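PDB 3HUR: alanine racemase from Oenococcus oeni PSU-1, which belongs to the alanine racemase family, whose members join an N-terminal alpha/beta (TIM-type) barrel to a C-terminal domain built mainly of beta strands. Local coordinates for residues P83-Y92 against D102-W112; G226-V234 against L245-V253. All coordinates share one frame; numbering follows the deposited sequence.

Interaction 1 of 2, residues P83-Y92 against D102-W112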
ATOM      1  N   PRO A  83      25.475  -8.545 -32.835  1.00 35.74           N
ATOM      2  CA  PRO A  83      25.409  -7.068 -32.814  1.00 34.78           C
ATOM      3  C   PRO A  83      24.323  -6.574 -31.838  1.00 33.87           C
ATOM      4  O   PRO A  83      23.307  -7.223 -31.648  1.00 32.93           O
ATOM      5  CB  PRO A  83      25.079  -6.682 -34.256  1.00 34.93           C
ATOM      6  CG  PRO A  83      24.686  -8.006 -34.966  1.00 35.53           C
ATOM      7  CD  PRO A  83      25.129  -9.157 -34.134  1.00 34.97           C
ATOM      8  N   ILE A  84      24.561  -5.406 -31.253  1.00 33.36           N
ATOM      9  CA  ILE A  84      23.706  -4.833 -30.246  1.00 32.35           C
ATOM     10  C   ILE A  84      23.413  -3.426 -30.618  1.00 32.34           C
ATOM     11  O   ILE A  84      24.281  -2.702 -31.086  1.00 32.97           O
ATOM     12  CB  ILE A  84      24.390  -4.800 -28.853  1.00 32.28           C
ATOM     13  CG1 ILE A  84      24.514  -6.217 -28.294  1.00 31.17           C
ATOM     14  CG2 ILE A  84      23.578  -3.953 -27.894  1.00 30.09           C
ATOM     15  CD1 ILE A  84      25.751  -6.468 -27.520  1.00 30.77           C
ATOM     16  N   TRP A  85      22.185  -3.029 -30.356  1.00 31.99           N
ATOM     17  CA  TRP A  85      21.689  -1.754 -30.806  1.00 32.25           C
ATOM     18  C   TRP A  85      21.095  -1.106 -29.587  1.00 32.79           C
ATOM     19  O   TRP A  85      20.198  -1.648 -28.967  1.00 32.53           O
ATOM     20  CB  TRP A  85      20.640  -2.041 -31.891  1.00 32.18           C
ATOM     21  CG  TRP A  85      19.807  -0.921 -32.400  1.00 31.58           C
ATOM     22  CD1 TRP A  85      19.889   0.413 -32.090  1.00 32.66           C
ATOM     23  CD2 TRP A  85      18.772  -1.044 -33.380  1.00 29.05           C
ATOM     24  NE1 TRP A  85      18.926   1.108 -32.792  1.00 32.37           N
ATOM     25  CE2 TRP A  85      18.245   0.225 -33.596  1.00 28.98           C
ATOM     26  CE3 TRP A  85      18.222  -2.128 -34.067  1.00 29.05           C
ATOM     27  CZ2 TRP A  85      17.203   0.449 -34.471  1.00 30.04           C
ATOM     28  CZ3 TRP A  85      17.186  -1.903 -34.931  1.00 29.88           C
ATOM     29  CH2 TRP A  85      16.690  -0.624 -35.131  1.00 29.65           C
ATOM     30  N   VAL A  86      21.624   0.047 -29.235  1.00 34.01           N
ATOM     31  CA  VAL A  86      21.178   0.794 -28.089  1.00 35.21           C
ATOM     32  C   VAL A  86      20.234   1.894 -28.547  1.00 36.51           C
ATOM     33  O   VAL A  86      20.528   2.604 -29.490  1.00 37.17           O
ATOM     34  CB  VAL A  86      22.403   1.352 -27.342  1.00 35.57           C
ATOM     35  CG1 VAL A  86      21.972   2.207 -26.104  1.00 34.67           C
ATOM     36  CG2 VAL A  86      23.273   0.187 -26.935  1.00 33.65           C
ATOM     37  N   LEU A  87      19.106   2.065 -27.861  1.00 38.52           N
ATOM     38  CA  LEU A  87      17.976   2.744 -28.485  1.00 39.72           C
ATOM     39  C   LEU A  87      17.945   4.263 -28.447  1.00 40.97           C
ATOM     40  O   LEU A  87      17.386   4.891 -29.416  1.00 42.91           O
ATOM     41  CB  LEU A  87      16.638   2.189 -28.001  1.00 39.66           C
ATOM     42  CG  LEU A  87      16.196   0.942 -28.760  1.00 40.53           C
ATOM     43  CD1 LEU A  87      14.813   0.513 -28.289  1.00 41.60           C
ATOM     44  CD2 LEU A  87      16.183   1.199 -30.257  1.00 41.15           C
ATOM     45  N   GLY A  88      18.497   4.870 -27.400  1.00 40.32           N
ATOM     46  CA  GLY A  88      18.349   6.319 -27.249  1.00 39.39           C
ATOM     47  C   GLY A  88      19.672   6.991 -27.013  1.00 39.82           C
ATOM     48  O   GLY A  88      19.742   8.035 -26.363  1.00 41.22           O
ATOM     49  N   ALA A  89      20.734   6.404 -27.536  1.00 39.10           N
ATOM     50  CA  ALA A  89      22.044   6.931 -27.307  1.00 39.27           C
ATOM     51  C   ALA A  89      22.696   7.285 -28.667  1.00 39.57           C
ATOM     52  O   ALA A  89      22.670   6.495 -29.604  1.00 38.56           O
ATOM     53  CB  ALA A  89      22.877   5.921 -26.527  1.00 38.46           C
ATOM     54  N   TRP A  90      23.240   8.492 -28.760  1.00 40.32           N
ATOM     55  CA  TRP A  90      23.872   8.954 -29.965  1.00 41.71           C
ATOM     56  C   TRP A  90      24.790  10.136 -29.730  1.00 43.69           C
ATOM     57  O   TRP A  90      24.990  10.932 -30.631  1.00 44.25           O
ATOM     58  CB  TRP A  90      22.802   9.287 -31.030  1.00 41.45           C
ATOM     59  CG  TRP A  90      21.771  10.206 -30.557  1.00 40.23           C
ATOM     60  CD1 TRP A  90      21.938  11.517 -30.256  1.00 42.29           C
ATOM     61  CD2 TRP A  90      20.396   9.907 -30.318  1.00 36.10           C
ATOM     62  NE1 TRP A  90      20.745  12.054 -29.820  1.00 42.82           N
ATOM     63  CE2 TRP A  90      19.785  11.083 -29.858  1.00 38.58           C
ATOM     64  CE3 TRP A  90      19.628   8.756 -30.429  1.00 37.74           C
ATOM     65  CZ2 TRP A  90      18.438  11.148 -29.519  1.00 38.75           C
ATOM     66  CZ3 TRP A  90      18.285   8.805 -30.082  1.00 37.68           C
ATOM     67  CH2 TRP A  90      17.703   9.994 -29.627  1.00 38.63           C
ATOM     68  N   ASP A  91      25.369  10.247 -28.534  1.00 46.19           N
ATOM     69  CA  ASP A  91      26.319  11.327 -28.231  1.00 48.06           C
ATOM     70  C   ASP A  91      27.549  11.167 -29.072  1.00 48.11           C
ATOM     71  O   ASP A  91      28.140  10.103 -29.106  1.00 48.95           O
ATOM     72  CB  ASP A  91      26.789  11.287 -26.772  1.00 49.07           C
ATOM     73  CG  ASP A  91      25.824  11.943 -25.817  1.00 52.62           C
ATOM     74  OD1 ASP A  91      25.054  12.844 -26.245  1.00 57.33           O
ATOM     75  OD2 ASP A  91      25.851  11.550 -24.619  1.00 56.33           O
ATOM     76  N   TYR A  92      27.966  12.240 -29.707  1.00 48.72           N
ATOM     77  CA  TYR A  92      29.170  12.222 -30.526  1.00 48.94           C
ATOM     78  C   TYR A  92      30.385  11.808 -29.738  1.00 49.64           C
ATOM     79  O   TYR A  92      31.351  11.293 -30.309  1.00 50.37           O
ATOM     80  CB  TYR A  92      29.441  13.615 -31.081  1.00 48.67           C
ATOM     81  CG  TYR A  92      28.500  14.115 -32.163  1.00 47.33           C
ATOM     82  CD1 TYR A  92      27.668  13.254 -32.873  1.00 46.34           C
ATOM     83  CD2 TYR A  92      28.483  15.465 -32.497  1.00 47.34           C
ATOM     84  CE1 TYR A  92      26.831  13.746 -33.881  1.00 47.58           C
ATOM     85  CE2 TYR A  92      27.667  15.953 -33.490  1.00 47.08           C
ATOM     86  CZ  TYR A  92      26.859  15.092 -34.184  1.00 47.64           C
ATOM     87  OH  TYR A  92      26.055  15.601 -35.163  1.00 51.11           O
ATOM     88  N   ASP A 102      30.968  -2.607 -31.437  1.00 38.26           N
ATOM     89  CA  ASP A 102      30.026  -3.040 -32.475  1.00 38.07           C
ATOM     90  C   ASP A 102      28.584  -2.817 -32.034  1.00 37.24           C
ATOM     91  O   ASP A 102      27.769  -3.768 -31.977  1.00 36.56           O
ATOM     92  CB  ASP A 102      30.221  -4.519 -32.787  1.00 38.59           C
ATOM     93  CG  ASP A 102      29.337  -4.986 -33.938  1.00 43.87           C
ATOM     94  OD1 ASP A 102      29.094  -4.130 -34.842  1.00 49.25           O
ATOM     95  OD2 ASP A 102      28.890  -6.187 -33.966  1.00 47.54           O
ATOM     96  N   ILE A 103      28.290  -1.574 -31.673  1.00 35.56           N
ATOM     97  CA  ILE A 103      26.978  -1.203 -31.226  1.00 35.35           C
ATOM     98  C   ILE A 103      26.309  -0.345 -32.269  1.00 35.33           C
ATOM     99  O   ILE A 103      26.872   0.673 -32.692  1.00 34.04           O
ATOM    100  CB  ILE A 103      27.042  -0.390 -29.903  1.00 36.11           C
ATOM    101  CG1 ILE A 103      27.644  -1.254 -28.787  1.00 35.70           C
ATOM    102  CG2 ILE A 103      25.658   0.150 -29.531  1.00 34.07           C
ATOM    103  CD1 ILE A 103      27.706  -0.551 -27.457  1.00 38.23           C
ATOM    104  N   VAL A 104      25.109  -0.755 -32.669  1.00 34.82           N
ATOM    105  CA  VAL A 104      24.316   0.016 -33.588  1.00 34.60           C
ATOM    106  C   VAL A 104      23.667   1.154 -32.847  1.00 34.76           C
ATOM    107  O   VAL A 104      23.178   0.961 -31.763  1.00 35.99           O
ATOM    108  CB  VAL A 104      23.188  -0.836 -34.194  1.00 34.71           C
ATOM    109  CG1 VAL A 104      22.274   0.027 -35.083  1.00 34.30           C
ATOM    110  CG2 VAL A 104      23.751  -2.018 -34.946  1.00 33.70           C
ATOM    111  N   ILE A 105      23.607   2.335 -33.447  1.00 35.23           N
ATOM    112  CA  ILE A 105      22.898   3.470 -32.855  1.00 34.89           C
ATOM    113  C   ILE A 105      21.845   4.029 -33.826  1.00 35.74           C
ATOM    114  O   ILE A 105      21.877   3.746 -35.022  1.00 35.14           O
ATOM    115  CB  ILE A 105      23.853   4.576 -32.369  1.00 35.14           C
ATOM    116  CG1 ILE A 105      24.533   5.311 -33.528  1.00 35.12           C
ATOM    117  CG2 ILE A 105      24.925   3.993 -31.404  1.00 34.88           C
ATOM    118  CD1 ILE A 105      25.391   6.458 -33.045  1.00 33.04           C
ATOM    119  N   THR A 106      20.880   4.764 -33.272  1.00 36.26           N
ATOM    120  CA  THR A 106      19.799   5.362 -34.023  1.00 36.85           C
ATOM    121  C   THR A 106      20.234   6.741 -34.534  1.00 37.15           C
ATOM    122  O   THR A 106      20.939   7.472 -33.848  1.00 36.32           O
ATOM    123  CB  THR A 106      18.502   5.489 -33.186  1.00 36.65           C
ATOM    124  OG1 THR A 106      17.718   4.297 -33.296  1.00 37.72           O
ATOM    125  CG2 THR A 106      17.659   6.612 -33.672  1.00 37.52           C
ATOM    126  N   ILE A 107      19.843   7.059 -35.767  1.00 37.79           N
ATOM    127  CA  ILE A 107      20.048   8.377 -36.290  1.00 39.06           C
ATOM    128  C   ILE A 107      18.810   9.164 -35.908  1.00 39.60           C
ATOM    129  O   ILE A 107      17.697   8.807 -36.303  1.00 39.71           O
ATOM    130  CB  ILE A 107      20.190   8.414 -37.812  1.00 39.50           C
ATOM    131  CG1 ILE A 107      21.327   7.511 -38.275  1.00 40.28           C
ATOM    132  CG2 ILE A 107      20.462   9.847 -38.221  1.00 38.83           C
ATOM    133  CD1 ILE A 107      21.602   7.556 -39.770  1.00 40.15           C
ATOM    134  N   PRO A 108      18.995  10.235 -35.143  1.00 40.13           N
ATOM    135  CA  PRO A 108      17.851  10.901 -34.577  1.00 41.46           C
ATOM    136  C   PRO A 108      17.288  12.030 -35.413  1.00 42.53           C
ATOM    137  O   PRO A 108      16.118  12.388 -35.227  1.00 42.71           O
ATOM    138  CB  PRO A 108      18.423  11.468 -33.274  1.00 41.41           C
ATOM    139  CG  PRO A 108      19.782  11.826 -33.637  1.00 40.09           C
ATOM    140  CD  PRO A 108      20.241  10.701 -34.522  1.00 39.96           C
ATOM    141  N   SER A 109      18.127  12.615 -36.279  1.00 43.84           N
ATOM    142  CA  SER A 109      17.793  13.843 -37.026  1.00 44.36           C
ATOM    143  C   SER A 109      18.790  14.084 -38.165  1.00 44.72           C
ATOM    144  O   SER A 109      19.947  13.691 -38.044  1.00 44.41           O
ATOM    145  CB  SER A 109      17.804  15.065 -36.083  1.00 44.04           C
ATOM    146  OG  SER A 109      19.100  15.641 -36.018  1.00 44.08           O
ATOM    147  N   LEU A 110      18.353  14.769 -39.231  1.00 45.28           N
ATOM    148  CA  LEU A 110      19.267  15.185 -40.307  1.00 45.60           C
ATOM    149  C   LEU A 110      20.422  16.036 -39.797  1.00 45.70           C
ATOM    150  O   LEU A 110      21.576  15.833 -40.190  1.00 45.50           O
ATOM    151  CB  LEU A 110      18.539  15.921 -41.446  1.00 45.84           C
ATOM    152  CG  LEU A 110      19.390  16.160 -42.718  1.00 46.33           C
ATOM    153  CD1 LEU A 110      19.763  14.850 -43.370  1.00 43.24           C
ATOM    154  CD2 LEU A 110      18.677  17.067 -43.718  1.00 46.40           C
ATOM    155  N   ALA A 111      20.138  16.974 -38.911  1.00 46.54           N
ATOM    156  CA  ALA A 111      21.221  17.797 -38.336  1.00 47.56           C
ATOM    157  C   ALA A 111      22.382  16.931 -37.769  1.00 48.15           C
ATOM    158  O   ALA A 111      23.576  17.170 -38.051  1.00 47.46           O
ATOM    159  CB  ALA A 111      20.660  18.736 -37.270  1.00 47.60           C
ATOM    160  N   TRP A 112      22.004  15.904 -37.009  1.00 48.91           N
ATOM    161  CA  TRP A 112      22.958  14.987 -36.368  1.00 49.50           C
ATOM    162  C   TRP A 112      23.905  14.349 -37.380  1.00 49.92           C
ATOM    163  O   TRP A 112      25.093  14.223 -37.129  1.00 49.62           O
ATOM    164  CB  TRP A 112      22.182  13.901 -35.580  1.00 49.58           C
ATOM    165  CG  TRP A 112      23.049  12.894 -34.844  1.00 49.40           C
ATOM    166  CD1 TRP A 112      23.377  12.913 -33.522  1.00 48.44           C
ATOM    167  CD2 TRP A 112      23.694  11.737 -35.398  1.00 48.37           C
ATOM    168  NE1 TRP A 112      24.176  11.847 -33.222  1.00 48.04           N
ATOM    169  CE2 TRP A 112      24.397  11.117 -34.356  1.00 47.42           C
ATOM    170  CE3 TRP A 112      23.768  11.187 -36.680  1.00 47.20           C
ATOM    171  CZ2 TRP A 112      25.141   9.970 -34.546  1.00 46.62           C
ATOM    172  CZ3 TRP A 112      24.509  10.048 -36.864  1.00 46.81           C
ATOM    173  CH2 TRP A 112      25.181   9.448 -35.804  1.00 46.88           C
TER
HETATM  174  O   HOH W   1      20.847   5.062 -30.270  1.00 25.94           O

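Interaction 2 of 2, residues G226-V234 against L245-V253. With SO4 (sulfate ion), chain B.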
ATOM      1  N   GLY A 226       9.847  -7.946 -28.375  1.00 31.57           N
ATOM      2  CA  GLY A 226      10.253  -7.546 -27.009  1.00 30.69           C
ATOM      3  C   GLY A 226       9.383  -8.231 -25.976  1.00 29.64           C
ATOM      4  O   GLY A 226       9.611  -9.372 -25.645  1.00 29.74           O
ATOM      5  N   GLN A 227       8.347  -7.563 -25.517  1.00 29.47           N
ATOM      6  CA  GLN A 227       7.567  -8.074 -24.415  1.00 29.89           C
ATOM      7  C   GLN A 227       7.040  -9.454 -24.625  1.00 29.66           C
ATOM      8  O   GLN A 227       6.750 -10.159 -23.638  1.00 30.34           O
ATOM      9  CB  GLN A 227       6.339  -7.265 -24.185  1.00 30.74           C
ATOM     10  CG  GLN A 227       6.518  -5.939 -23.663  1.00 33.60           C
ATOM     11  CD  GLN A 227       5.199  -5.412 -23.114  1.00 37.87           C
ATOM     12  OE1 GLN A 227       4.758  -4.329 -23.487  1.00 39.58           O
ATOM     13  NE2 GLN A 227       4.574  -6.179 -22.208  1.00 37.88           N
ATOM     14  N   LEU A 228       6.844  -9.846 -25.871  1.00 28.60           N
ATOM     15  CA  LEU A 228       6.244 -11.138 -26.124  1.00 28.54           C
ATOM     16  C   LEU A 228       7.215 -12.266 -25.836  1.00 28.45           C
ATOM     17  O   LEU A 228       6.821 -13.456 -25.858  1.00 27.66           O
ATOM     18  CB  LEU A 228       5.765 -11.259 -27.584  1.00 29.50           C
ATOM     19  CG  LEU A 228       6.794 -11.505 -28.708  1.00 29.56           C
ATOM     20  CD1 LEU A 228       7.343 -12.900 -28.731  1.00 29.32           C
ATOM     21  CD2 LEU A 228       6.108 -11.214 -30.047  1.00 31.60           C
ATOM     22  N   ILE A 229       8.487 -11.929 -25.656  1.00 28.18           N
ATOM     23  CA  ILE A 229       9.468 -12.964 -25.375  1.00 28.93           C
ATOM     24  C   ILE A 229       9.106 -13.742 -24.114  1.00 29.60           C
ATOM     25  O   ILE A 229       9.326 -14.931 -24.034  1.00 30.46           O
ATOM     26  CB  ILE A 229      10.851 -12.383 -25.182  1.00 29.02           C
ATOM     27  CG1 ILE A 229      11.398 -11.865 -26.539  1.00 30.98           C
ATOM     28  CG2 ILE A 229      11.712 -13.438 -24.599  1.00 26.78           C
ATOM     29  CD1 ILE A 229      12.710 -11.008 -26.466  1.00 28.77           C
ATOM     30  N   SER A 230       8.543 -13.053 -23.131  1.00 29.62           N
ATOM     31  CA  SER A 230       8.229 -13.666 -21.857  1.00 29.32           C
ATOM     32  C   SER A 230       6.999 -14.532 -21.918  1.00 29.97           C
ATOM     33  O   SER A 230       6.732 -15.300 -20.983  1.00 28.98           O
ATOM     34  CB  SER A 230       8.021 -12.601 -20.808  1.00 29.03           C
ATOM     35  OG  SER A 230       6.772 -11.954 -20.946  1.00 28.13           O
ATOM     36  N   GLY A 231       6.242 -14.417 -23.005  1.00 30.06           N
ATOM     37  CA  GLY A 231       5.047 -15.235 -23.187  1.00 30.84           C
ATOM     38  C   GLY A 231       3.763 -14.591 -22.675  1.00 31.98           C
ATOM     39  O   GLY A 231       2.685 -15.217 -22.653  1.00 32.00           O
ATOM     40  N   VAL A 232       3.850 -13.350 -22.232  1.00 33.23           N
ATOM     41  CA  VAL A 232       2.642 -12.682 -21.790  1.00 34.38           C
ATOM     42  C   VAL A 232       1.852 -12.152 -22.994  1.00 36.43           C
ATOM     43  O   VAL A 232       2.388 -12.032 -24.100  1.00 36.54           O
ATOM     44  CB  VAL A 232       2.931 -11.459 -20.869  1.00 34.03           C
ATOM     45  CG1 VAL A 232       3.717 -11.876 -19.653  1.00 33.38           C
ATOM     46  CG2 VAL A 232       3.593 -10.330 -21.648  1.00 30.80           C
ATOM     47  N   ASN A 233       0.593 -11.783 -22.727  1.00 38.53           N
ATOM     48  CA  ASN A 233      -0.252 -11.051 -23.655  1.00 39.80           C
ATOM     49  C   ASN A 233       0.075  -9.575 -23.686  1.00 40.33           C
ATOM     50  O   ASN A 233      -0.317  -8.843 -22.813  1.00 40.88           O
ATOM     51  CB  ASN A 233      -1.724 -11.213 -23.268  1.00 40.29           C
ATOM     52  CG  ASN A 233      -2.669 -10.857 -24.410  1.00 41.78           C
ATOM     53  OD1 ASN A 233      -3.649 -11.572 -24.656  1.00 44.82           O
ATOM     54  ND2 ASN A 233      -2.352  -9.787 -25.144  1.00 41.21           N
ATOM     55  N   VAL A 234       0.743  -9.130 -24.733  1.00 42.03           N
ATOM     56  CA  VAL A 234       1.084  -7.697 -24.920  1.00 43.40           C
ATOM     57  C   VAL A 234      -0.083  -6.638 -24.970  1.00 43.83           C
ATOM     58  O   VAL A 234       0.139  -5.454 -24.738  1.00 42.52           O
ATOM     59  CB  VAL A 234       1.995  -7.603 -26.172  1.00 44.04           C
ATOM     60  CG1 VAL A 234       2.153  -6.149 -26.699  1.00 45.62           C
ATOM     61  CG2 VAL A 234       3.359  -8.218 -25.813  1.00 44.37           C
ATOM     62  N   LEU A 245      -0.843 -19.561 -32.775  1.00 55.79           N
ATOM     63  CA  LEU A 245       0.478 -19.166 -32.299  1.00 54.44           C
ATOM     64  C   LEU A 245       0.615 -19.693 -30.892  1.00 53.95           C
ATOM     65  O   LEU A 245      -0.238 -19.432 -30.037  1.00 54.20           O
ATOM     66  CB  LEU A 245       0.585 -17.663 -32.267  1.00 54.13           C
ATOM     67  CG  LEU A 245       1.923 -17.084 -31.847  1.00 53.13           C
ATOM     68  CD1 LEU A 245       2.945 -17.325 -32.933  1.00 51.37           C
ATOM     69  CD2 LEU A 245       1.732 -15.612 -31.593  1.00 51.79           C
ATOM     70  N   HIS A 246       1.680 -20.433 -30.628  1.00 53.01           N
ATOM     71  CA  HIS A 246       1.812 -21.065 -29.317  1.00 52.37           C
ATOM     72  C   HIS A 246       2.992 -20.518 -28.551  1.00 49.47           C
ATOM     73  O   HIS A 246       4.022 -21.171 -28.397  1.00 49.46           O
ATOM     74  CB  HIS A 246       1.869 -22.589 -29.469  1.00 53.29           C
ATOM     75  CG  HIS A 246       0.724 -23.141 -30.261  1.00 57.10           C
ATOM     76  ND1 HIS A 246       0.884 -24.095 -31.250  1.00 59.96           N
ATOM     77  CD2 HIS A 246      -0.598 -22.836 -30.237  1.00 59.91           C
ATOM     78  CE1 HIS A 246      -0.295 -24.367 -31.787  1.00 61.13           C
ATOM     79  NE2 HIS A 246      -1.210 -23.619 -31.188  1.00 61.90           N
ATOM     80  N   LEU A 247       2.828 -19.298 -28.080  1.00 46.53           N
ATOM     81  CA  LEU A 247       3.823 -18.708 -27.221  1.00 44.90           C
ATOM     82  C   LEU A 247       3.733 -19.392 -25.857  1.00 44.03           C
ATOM     83  O   LEU A 247       2.652 -19.647 -25.354  1.00 44.66           O
ATOM     84  CB  LEU A 247       3.637 -17.191 -27.128  1.00 44.09           C
ATOM     85  CG  LEU A 247       4.051 -16.431 -28.413  1.00 41.43           C
ATOM     86  CD1 LEU A 247       4.054 -14.898 -28.237  1.00 37.01           C
ATOM     87  CD2 LEU A 247       5.414 -16.878 -28.947  1.00 37.41           C
ATOM     88  N   GLU A 248       4.874 -19.747 -25.289  1.00 42.55           N
ATOM     89  CA  GLU A 248       4.919 -20.330 -23.927  1.00 41.11           C
ATOM     90  C   GLU A 248       5.170 -19.212 -22.904  1.00 39.07           C
ATOM     91  O   GLU A 248       6.023 -18.364 -23.126  1.00 38.09           O
ATOM     92  CB  GLU A 248       6.042 -21.386 -23.861  1.00 41.12           C
ATOM     93  CG  GLU A 248       5.667 -22.761 -24.427  1.00 43.35           C
ATOM     94  CD  GLU A 248       6.871 -23.605 -24.919  1.00 48.37           C
ATOM     95  OE1 GLU A 248       8.039 -23.311 -24.579  1.00 48.65           O
ATOM     96  OE2 GLU A 248       6.646 -24.602 -25.661  1.00 54.26           O
ATOM     97  N   ARG A 249       4.433 -19.203 -21.796  1.00 38.10           N
ATOM     98  CA  ARG A 249       4.793 -18.362 -20.616  1.00 37.24           C
ATOM     99  C   ARG A 249       6.084 -18.932 -20.039  1.00 35.65           C
ATOM    100  O   ARG A 249       6.140 -20.101 -19.745  1.00 34.88           O
ATOM    101  CB  ARG A 249       3.682 -18.324 -19.552  1.00 37.30           C
ATOM    102  CG  ARG A 249       4.018 -17.446 -18.296  1.00 40.56           C
ATOM    103  CD  ARG A 249       2.878 -17.393 -17.219  1.00 43.71           C
ATOM    104  NE  ARG A 249       2.101 -18.635 -17.175  1.00 47.76           N
ATOM    105  CZ  ARG A 249       2.443 -19.747 -16.502  1.00 50.40           C
ATOM    106  NH1 ARG A 249       3.560 -19.813 -15.754  1.00 49.85           N
ATOM    107  NH2 ARG A 249       1.648 -20.818 -16.574  1.00 50.37           N
ATOM    108  N   ILE A 250       7.139 -18.121 -19.931  1.00 34.76           N
ATOM    109  CA  ILE A 250       8.452 -18.650 -19.604  1.00 33.85           C
ATOM    110  C   ILE A 250       8.781 -18.607 -18.121  1.00 33.19           C
ATOM    111  O   ILE A 250       9.733 -19.244 -17.680  1.00 33.23           O
ATOM    112  CB  ILE A 250       9.597 -17.968 -20.434  1.00 33.97           C
ATOM    113  CG1 ILE A 250       9.986 -16.587 -19.895  1.00 33.19           C
ATOM    114  CG2 ILE A 250       9.186 -17.838 -21.891  1.00 33.73           C
ATOM    115  CD1 ILE A 250      11.126 -15.988 -20.659  1.00 30.55           C
ATOM    116  N   PHE A 251       7.999 -17.890 -17.343  1.00 32.34           N
ATOM    117  CA  PHE A 251       8.369 -17.645 -15.946  1.00 31.95           C
ATOM    118  C   PHE A 251       7.302 -18.232 -15.036  1.00 32.17           C
ATOM    119  O   PHE A 251       6.180 -18.398 -15.461  1.00 31.59           O
ATOM    120  CB  PHE A 251       8.510 -16.144 -15.675  1.00 31.56           C
ATOM    121  CG  PHE A 251       7.275 -15.384 -15.993  1.00 29.49           C
ATOM    122  CD1 PHE A 251       6.325 -15.173 -15.045  1.00 27.47           C
ATOM    123  CD2 PHE A 251       7.034 -14.961 -17.284  1.00 29.58           C
ATOM    124  CE1 PHE A 251       5.141 -14.497 -15.352  1.00 30.77           C
ATOM    125  CE2 PHE A 251       5.864 -14.298 -17.609  1.00 30.23           C
ATOM    126  CZ  PHE A 251       4.906 -14.061 -16.646  1.00 30.55           C
ATOM    127  N   SER A 252       7.693 -18.531 -13.794  1.00 32.47           N
ATOM    128  CA  SER A 252       6.832 -18.965 -12.718  1.00 32.03           C
ATOM    129  C   SER A 252       7.370 -18.363 -11.434  1.00 31.85           C
ATOM    130  O   SER A 252       8.582 -18.078 -11.320  1.00 31.19           O
ATOM    131  CB  SER A 252       6.952 -20.446 -12.545  1.00 33.23           C
ATOM    132  OG  SER A 252       6.361 -21.160 -13.606  1.00 36.71           O
ATOM    133  N   VAL A 253       6.478 -18.166 -10.465  1.00 31.10           N
ATOM    134  CA  VAL A 253       6.901 -17.866  -9.125  1.00 29.99           C
ATOM    135  C   VAL A 253       6.754 -19.206  -8.390  1.00 30.64           C
ATOM    136  O   VAL A 253       5.723 -19.886  -8.496  1.00 30.28           O
ATOM    137  CB  VAL A 253       6.109 -16.740  -8.469  1.00 29.92           C
ATOM    138  CG1 VAL A 253       6.604 -16.525  -7.014  1.00 28.33           C
ATOM    139  CG2 VAL A 253       6.232 -15.455  -9.252  1.00 26.14           C
TER
HETATM  140  S   SO4 B 395       7.584  -4.406 -27.972  1.00 39.45           S
HETATM  141  O1  SO4 B 395       7.350  -4.635 -26.569  1.00 43.49           O
HETATM  142  O2  SO4 B 395       6.563  -3.605 -28.596  1.00 40.84           O
HETATM  143  O3  SO4 B 395       8.766  -3.606 -28.107  1.00 39.22           O
HETATM  144  O4  SO4 B 395       7.605  -5.749 -28.531  1.00 38.50           O

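Interaction 1 of 2, residues P83-Y92 against D102-W112
Trp85 and Val104 pair across two neighbouring parallel strands of the TIM-type barrel, 84-86 and 103-107, which helix 95-100 connects in a beta-alpha-beta unit. Two backbone bonds join the strands, Val104 N to Ile84 O (2.6 Å) and Val86 N to Val104 O. On one side of the sheet, Val86 CG2 touches Ile103 CG2 beneath helix 69-77. On the other, Trp85 CG, anti to the backbone N (chi1 171°), lays the indole along the neighbouring strand: Val104 CG1 makes a CH-pi contact with one face, Leu87 CD2 covers the opposite one, and NE1 gives a weak bond in the ring plane to Thr106 OG1, whose stronger partner is Tyr163 OH. Where the chains diverge after the Trp85-Val104 pair, a water accepts from Thr106 N and donates to Val86 O. Beyond it lies an aromatic cluster of Trp90, Tyr92 and Trp112. Pro108 packs on two of these rings, its CB 3.6 Å above the centre of the Trp90 ring and its CD over the face of Trp112 opposite Tyr92 CE1. Leu3 of a second subunit also packs on Trp90. Ser109 OG caps the following helix by accepting from Trp112 N. Trp112 NE1 donates almost straight (168°) and in its ring plane to Trp90 O, 2.9 Å away, while Tyr92 OH gives its hydrogen to a lone pair of Trp112 O at 2.6 Å.

Interaction 2 of 2, residues G226-V234 against L245-V253
The Phe251 ring turns its edge to segment 226-234: Val232 CG1 lies 3.8 Å from Phe251 CE2, near the ring plane, and Ser230 O approaches the same rim. One face carries the aliphatic part of Arg249, with CG 3.7 Å above the plane and offset toward the rim. The Arg249 guanidinium has Phe251 O and Ser252 OG at its edge, and its NH1 donates to Phe251 O. Phe251 CG stands between the backbone N and carbonyl carbon (chi1 57°), which brings the ring back toward Ser230. Segment 226-234 follows the last barrel strand, 222-223, and forms a 3-10 turn at 227-230; segment 245-253 leads into the long strand 251-263 of the mixed sheet, so the contact joins barrel to sheet. Ile250 N donates to Ser230 O at 3.0 Å, from 36° above the carbonyl plane. Next to it, Gly231, at positive phi (92°) and with no side chain to stand in between, brings its CA within 3.3 Å of Glu248 O in a CA-H...O contact. Leu228 CD1 meets Leu247 CD1, the two side chains crossing at about a right angle. At the start of the turn a sulfate ion accepts from Gln227 N through O1 (3.3 Å), more weakly from Gly226 N through O4, and from Ser206 OG.

Interaction 1 closes before interaction 2 opens along the chain, and their centres lie about 29 Å apart. They do not touch: the nearest atoms, Leu87 CD1 and Gly226 CA, are 9.3 Å from each other. Across the barrel sheet, strands 63-66 and 34-38 lie between strand 84-86 of interaction 1 and strand 222-223, which precedes interaction 2. The sulfate belongs to interaction 2, yet its O3 is 7.3 Å from Leu87 CD1, beyond contact. The ion probably comes from the crystallisation liquor; its binding by Gln227 N and Ser206 OG, with a weak bond from Gly226 N, is consistent with a possible anion site following the last barrel strand.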